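Local coordinates for protein haloacid dehalogenase/epoxide hydrolase family (Corynebacterium glutamicum ATCC 13032, PDB 2PR7) that is of uncharacterised function but, as a member of the haloacid dehalogenase (HAD) family, is probably a hydrolase, and holds a calcium ion in its crystal structure, at residues Leu27-Lys32 and Phe131-Glu136; Arg21-Leu26 and Val125-Leu130. One frame throughout, in Å; residues are numbered along the deposited sequence.

Contact 1. Residues Leu27-Lys32 and Phe131-Glu136; sequences LAAAKK and FGLEGE
L133 carries this contact almost alone, laying its isobutyl group against the last turn of helix 17-32 where A29 and A30 offer little more than backbone and methyl groups. No hydrogen bond crosses between the segments; the contact is van der Waals, mostly between apolar groups. One branch, CD1, faces the methyl of A29, with 4.4 Å between L133 CD1 and A29 CB; the other, CD2, lies over the helix backbone, 4.3 Å from A30 CA. CD2 also passes 4.1 Å from A29 O, a loose van der Waals approach, while that carbonyl receives a hydrogen bond from the side-chain amide of N33. L133 reaches the helix because its CG stands anti to its own carbonyl carbon (chi1 -52°), with CD1 anti to CA. Small residues suit the helix side, since alanine methyls let the CA atoms of A29 and L133 come to 7.1 Å.

In the Rossmann-like HAD fold, helices flank a parallel sheet, and here the C-terminal tail after helix 120-131 folds back upon a neighbouring helix. G132 permits the turn: its positive phi of 67° ends the helical run and is easily adopted by glycine. Next to these residues, F131 and L27 both pack on L5 of strand 4-7, joining the two segments to the sheet beneath. Farther along the tail, F137 also touches A29.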
loop_
_atom_site.group_PDB
_atom_site.type_symbol
_atom_site.label_atom_id
_atom_site.label_comp_id
_atom_site.label_asym_id
_atom_site.label_seq_id
_atom_site.Cartn_x
_atom_site.Cartn_y
_atom_site.Cartn_z
ATOM N N LEU A 27 -0.444 -6.605 -7.684
ATOM C CA LEU A 27 0.503 -5.498 -7.810
ATOM C C LEU A 27 1.059 -5.446 -9.206
ATOM O O LEU A 27 1.303 -4.333 -9.720
ATOM C CB LEU A 27 1.618 -5.583 -6.769
ATOM C CG LEU A 27 1.203 -5.368 -5.290
ATOM C CD1 LEU A 27 2.329 -5.837 -4.378
ATOM C CD2 LEU A 27 0.843 -3.900 -5.055
ATOM N N ALA A 28 1.327 -6.583 -9.824
ATOM C CA ALA A 28 1.809 -6.580 -11.198
ATOM C C ALA A 28 0.771 -6.006 -12.143
ATOM O O ALA A 28 1.108 -5.226 -13.065
ATOM C CB ALA A 28 2.137 -7.926 -11.646
ATOM N N ALA A 29 -0.477 -6.388 -11.958
ATOM C CA ALA A 29 -1.559 -5.792 -12.778
ATOM C C ALA A 29 -1.694 -4.297 -12.567
ATOM O O ALA A 29 -1.914 -3.568 -13.514
ATOM C CB ALA A 29 -2.915 -6.522 -12.541
ATOM N N ALA A 30 -1.544 -3.857 -11.343
ATOM C CA ALA A 30 -1.662 -2.440 -11.021
ATOM C C ALA A 30 -0.552 -1.688 -11.723
ATOM O O ALA A 30 -0.780 -0.699 -12.431
ATOM C CB ALA A 30 -1.567 -2.249 -9.567
ATOM N N LYS A 31 0.662 -2.178 -11.591
ATOM C CA LYS A 31 1.810 -1.559 -12.243
ATOM C C LYS A 31 1.586 -1.427 -13.771
ATOM O O LYS A 31 1.841 -0.341 -14.391
ATOM C CB LYS A 31 3.063 -2.378 -11.939
ATOM C CG LYS A 31 4.369 -1.800 -12.495
ATOM C CD LYS A 31 5.582 -2.591 -11.959
ATOM C CE LYS A 31 6.694 -2.737 -12.978
ATOM N NZ LYS A 31 7.882 -3.445 -12.395
ATOM N N LYS A 32 1.108 -2.485 -14.406
ATOM C CA LYS A 32 0.864 -2.450 -15.865
ATOM C C LYS A 32 -0.177 -1.422 -16.269
ATOM O O LYS A 32 -0.149 -0.921 -17.388
ATOM C CB LYS A 32 0.387 -3.807 -16.365
ATOM C CG LYS A 32 1.497 -4.865 -16.361
ATOM N N PHE A 131 -9.353 0.603 -9.175
ATOM C CA PHE A 131 -8.339 0.778 -10.223
ATOM C C PHE A 131 -8.784 0.322 -11.591
ATOM O O PHE A 131 -8.086 0.575 -12.571
ATOM C CB PHE A 131 -7.012 0.118 -9.780
ATOM C CG PHE A 131 -6.388 0.830 -8.629
ATOM C CD1 PHE A 131 -5.843 2.091 -8.820
ATOM C CD2 PHE A 131 -6.382 0.305 -7.360
ATOM C CE1 PHE A 131 -5.298 2.790 -7.758
ATOM C CE2 PHE A 131 -5.831 1.018 -6.292
ATOM C CZ PHE A 131 -5.284 2.252 -6.510
ATOM N N GLY A 132 -9.960 -0.313 -11.690
ATOM C CA GLY A 132 -10.489 -0.782 -12.980
ATOM C C GLY A 132 -9.703 -1.887 -13.607
ATOM O O GLY A 132 -9.637 -1.960 -14.823
ATOM N N LEU A 133 -9.171 -2.761 -12.776
ATOM C CA LEU A 133 -8.382 -3.886 -13.235
ATOM C C LEU A 133 -9.314 -4.953 -13.800
ATOM O O LEU A 133 -10.472 -5.077 -13.382
ATOM C CB LEU A 133 -7.517 -4.432 -12.106
ATOM C CG LEU A 133 -6.651 -3.446 -11.344
ATOM C CD1 LEU A 133 -5.854 -4.216 -10.307
ATOM C CD2 LEU A 133 -5.728 -2.612 -12.268
ATOM N N GLU A 134 -8.800 -5.705 -14.759
ATOM C CA GLU A 134 -9.596 -6.704 -15.448
ATOM C C GLU A 134 -9.206 -8.098 -14.956
ATOM O O GLU A 134 -8.035 -8.390 -14.752
ATOM C CB GLU A 134 -9.426 -6.563 -16.962
ATOM C CG GLU A 134 -10.311 -5.478 -17.599
ATOM N N GLY A 135 -10.217 -8.933 -14.728
ATOM C CA GLY A 135 -10.017 -10.307 -14.264
ATOM C C GLY A 135 -10.283 -10.530 -12.787
ATOM O O GLY A 135 -10.635 -9.599 -12.042
ATOM N N GLU A 136 -10.132 -11.775 -12.363
ATOM C CA GLU A 136 -10.293 -12.141 -10.960
ATOM C C GLU A 136 -8.921 -12.282 -10.318
ATOM O O GLU A 136 -8.093 -13.027 -10.783
ATOM C CB GLU A 136 -11.031 -13.457 -10.814
ATOM C CG GLU A 136 -12.383 -13.533 -11.405
ATOM C CD GLU A 136 -12.975 -14.945 -11.232
ATOM O OE1 GLU A 136 -13.054 -15.380 -10.061
ATOM O OE2 GLU A 136 -13.344 -15.583 -12.242
#

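Contact 2. Residues Arg21-Leu26 and Val125-Leu130; sequences RRWRNL and VEIVGL. With EDO (1,2-ethanediol), chain D.
W23 and L26 of helix 17-32 face I127 and V128 of helix 120-131, two helices packed on the parallel sheet of a Rossmann-like HAD fold. The short segments run nearly parallel (7°) with axes 12.5 Å apart, a wide gap that large side chains must span. W23 suits it: its indole reaches across until CH2 lies 3.8 Å from I127 CD1, the two side chains crossing at about a right angle, while NE1 bonds to Y117 OH and so meets its polar need in a buried place.

L26 divides its two methyls between two partners. With CG anti to the backbone N (chi1 -179°), CD2 comes 4.1 Å from I127 CG2, and CD1 lies 3.9 Å from V128 CG2. The beta-branched partners present a methyl close to their own backbone; in I127, CG1 is anti to the carbonyl carbon and CD1 continues nearly anti to CA, which carries it out to W23 CH2. Beyond the apolar interface, R24 stretches its chain toward a 1,2-ethanediol probably taken from the crystallisation liquor. The diol's O1 sits at the guanidinium edge, 3.0 Å from R24 NE, in a hydrogen bond bent to 146°, with a second, weak one from NH2.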
loop_
_atom_site.group_PDB
_atom_site.type_symbol
_atom_site.label_atom_id
_atom_site.label_comp_id
_atom_site.label_asym_id
_atom_site.label_seq_id
_atom_site.Cartn_x
_atom_site.Cartn_y
_atom_site.Cartn_z
ATOM N N ARG A 21 1.163 -14.781 -3.277
ATOM C CA ARG A 21 1.049 -14.971 -4.753
ATOM C C ARG A 21 -0.053 -14.077 -5.311
ATOM O O ARG A 21 0.096 -13.466 -6.390
ATOM C CB ARG A 21 0.823 -16.439 -5.140
ATOM C CG ARG A 21 2.034 -17.373 -4.985
ATOM C CD ARG A 21 1.792 -18.770 -5.570
ATOM N NE ARG A 21 0.668 -19.490 -4.929
ATOM C CZ ARG A 21 0.798 -20.334 -3.909
ATOM N NH1 ARG A 21 1.975 -20.544 -3.331
ATOM N NH2 ARG A 21 -0.262 -20.959 -3.413
ATOM N N ARG A 22 -1.205 -14.062 -4.655
ATOM C CA ARG A 22 -2.331 -13.217 -5.061
ATOM C C ARG A 22 -1.979 -11.718 -5.057
ATOM O O ARG A 22 -2.242 -10.999 -6.001
ATOM C CB ARG A 22 -3.627 -13.537 -4.275
ATOM C CG ARG A 22 -4.171 -14.892 -4.529
ATOM C CD ARG A 22 -5.402 -15.107 -3.686
ATOM N NE ARG A 22 -6.575 -14.391 -4.200
ATOM C CZ ARG A 22 -7.773 -14.463 -3.626
ATOM N NH1 ARG A 22 -7.907 -15.197 -2.536
ATOM N NH2 ARG A 22 -8.818 -13.796 -4.117
ATOM N N TRP A 23 -1.244 -11.290 -4.066
ATOM C CA TRP A 23 -0.816 -9.899 -3.982
ATOM C C TRP A 23 0.183 -9.580 -5.072
ATOM O O TRP A 23 0.104 -8.522 -5.661
ATOM C CB TRP A 23 -0.156 -9.681 -2.641
ATOM C CG TRP A 23 -1.098 -9.044 -1.668
ATOM C CD1 TRP A 23 -1.612 -9.592 -0.542
ATOM C CD2 TRP A 23 -1.692 -7.723 -1.792
ATOM N NE1 TRP A 23 -2.455 -8.678 0.076
ATOM C CE2 TRP A 23 -2.511 -7.525 -0.660
ATOM C CE3 TRP A 23 -1.544 -6.687 -2.720
ATOM C CZ2 TRP A 23 -3.212 -6.324 -0.423
ATOM C CZ3 TRP A 23 -2.228 -5.493 -2.494
ATOM C CH2 TRP A 23 -3.094 -5.325 -1.359
ATOM N N ARG A 24 1.081 -10.512 -5.386
ATOM C CA ARG A 24 2.074 -10.257 -6.417
ATOM C C ARG A 24 1.428 -10.088 -7.775
ATOM O O ARG A 24 1.771 -9.213 -8.548
ATOM C CB ARG A 24 3.138 -11.338 -6.441
ATOM C CG ARG A 24 4.132 -11.154 -5.310
ATOM C CD ARG A 24 5.189 -12.187 -5.327
ATOM N NE ARG A 24 6.103 -11.987 -4.194
ATOM C CZ ARG A 24 7.377 -11.608 -4.296
ATOM N NH1 ARG A 24 7.953 -11.422 -5.487
ATOM N NH2 ARG A 24 8.090 -11.454 -3.188
ATOM N N ASN A 25 0.397 -10.874 -8.041
ATOM C CA ASN A 25 -0.318 -10.774 -9.276
ATOM C C ASN A 25 -1.127 -9.459 -9.320
ATOM O O ASN A 25 -1.176 -8.804 -10.366
ATOM C CB ASN A 25 -1.222 -12.023 -9.447
ATOM C CG ASN A 25 -1.964 -12.015 -10.720
ATOM O OD1 ASN A 25 -1.361 -12.009 -11.797
ATOM N ND2 ASN A 25 -3.295 -12.006 -10.638
ATOM N N LEU A 26 -1.738 -9.106 -8.232
ATOM C CA LEU A 26 -2.497 -7.877 -8.170
ATOM C C LEU A 26 -1.572 -6.647 -8.379
ATOM O O LEU A 26 -1.862 -5.785 -9.195
ATOM C CB LEU A 26 -3.215 -7.786 -6.830
ATOM C CG LEU A 26 -4.099 -6.592 -6.551
ATOM C CD1 LEU A 26 -5.209 -6.515 -7.607
ATOM C CD2 LEU A 26 -4.645 -6.733 -5.129
ATOM N N VAL A 125 -11.833 -7.125 -3.995
ATOM C CA VAL A 125 -12.988 -6.602 -4.742
ATOM C C VAL A 125 -12.916 -5.077 -4.837
ATOM O O VAL A 125 -13.121 -4.491 -5.904
ATOM C CB VAL A 125 -14.313 -7.013 -4.050
ATOM C CG1 VAL A 125 -15.513 -6.329 -4.689
ATOM C CG2 VAL A 125 -14.492 -8.475 -4.143
ATOM N N GLU A 126 -12.655 -4.431 -3.692
ATOM C CA GLU A 126 -12.519 -2.998 -3.604
ATOM C C GLU A 126 -11.352 -2.507 -4.430
ATOM O O GLU A 126 -11.448 -1.518 -5.133
ATOM C CB GLU A 126 -12.366 -2.563 -2.149
ATOM C CG GLU A 126 -13.519 -3.068 -1.281
ATOM C CD GLU A 126 -13.459 -2.526 0.112
ATOM O OE1 GLU A 126 -13.087 -1.343 0.270
ATOM O OE2 GLU A 126 -13.765 -3.297 1.044
ATOM N N ILE A 127 -10.200 -3.167 -4.312
ATOM C CA ILE A 127 -9.025 -2.666 -4.974
ATOM C C ILE A 127 -9.229 -2.719 -6.471
ATOM O O ILE A 127 -8.939 -1.797 -7.195
ATOM C CB ILE A 127 -7.752 -3.455 -4.509
ATOM C CG1 ILE A 127 -7.496 -3.221 -3.018
ATOM C CG2 ILE A 127 -6.547 -3.052 -5.363
ATOM C CD1 ILE A 127 -6.551 -4.280 -2.372
ATOM N N VAL A 128 -9.640 -3.891 -6.962
ATOM C CA VAL A 128 -9.839 -4.100 -8.365
ATOM C C VAL A 128 -10.843 -3.109 -8.940
ATOM O O VAL A 128 -10.645 -2.570 -10.031
ATOM C CB VAL A 128 -10.263 -5.558 -8.600
ATOM C CG1 VAL A 128 -10.841 -5.712 -9.982
ATOM C CG2 VAL A 128 -9.056 -6.568 -8.360
ATOM N N GLY A 129 -11.898 -2.828 -8.174
ATOM C CA GLY A 129 -12.933 -1.883 -8.604
ATOM C C GLY A 129 -12.412 -0.450 -8.692
ATOM O O GLY A 129 -12.709 0.257 -9.650
ATOM N N LEU A 130 -11.635 -0.042 -7.707
ATOM C CA LEU A 130 -11.081 1.300 -7.625
ATOM C C LEU A 130 -10.124 1.603 -8.770
ATOM O O LEU A 130 -10.109 2.707 -9.292
ATOM C CB LEU A 130 -10.397 1.477 -6.295
ATOM C CG LEU A 130 -11.327 1.762 -5.121
ATOM C CD1 LEU A 130 -10.583 1.482 -3.774
ATOM C CD2 LEU A 130 -11.961 3.156 -5.156
HETATM C C1 EDO D . 5.158 -9.958 -1.207
HETATM O O1 EDO D . 5.417 -11.356 -1.363
HETATM C C2 EDO D . 3.756 -9.767 -1.728
HETATM O O2 EDO D . 2.857 -10.194 -0.695
#

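Overall arrangement
Contacts 1 and 2 are successive parts of one interface: helix 17-32 supplies 21-26 and then 27-32, while helix 120-131 and its tail supply 125-130 and then 131-136. Their centres lie about 7 Å apart, and L133 joins them. Its CD1 is 3.6 Å from L26 CD1, so the two leucines touch where the contacts meet, and L133 N lies 3.1 Å from V128 O, a probable hydrogen bond tying the tail to the end of its helix. The calcium ion, bound at D8, A10 and D99, lies about 11 Å from the W23 side chain of contact 2; neither contact supplies any of these calcium-site residues.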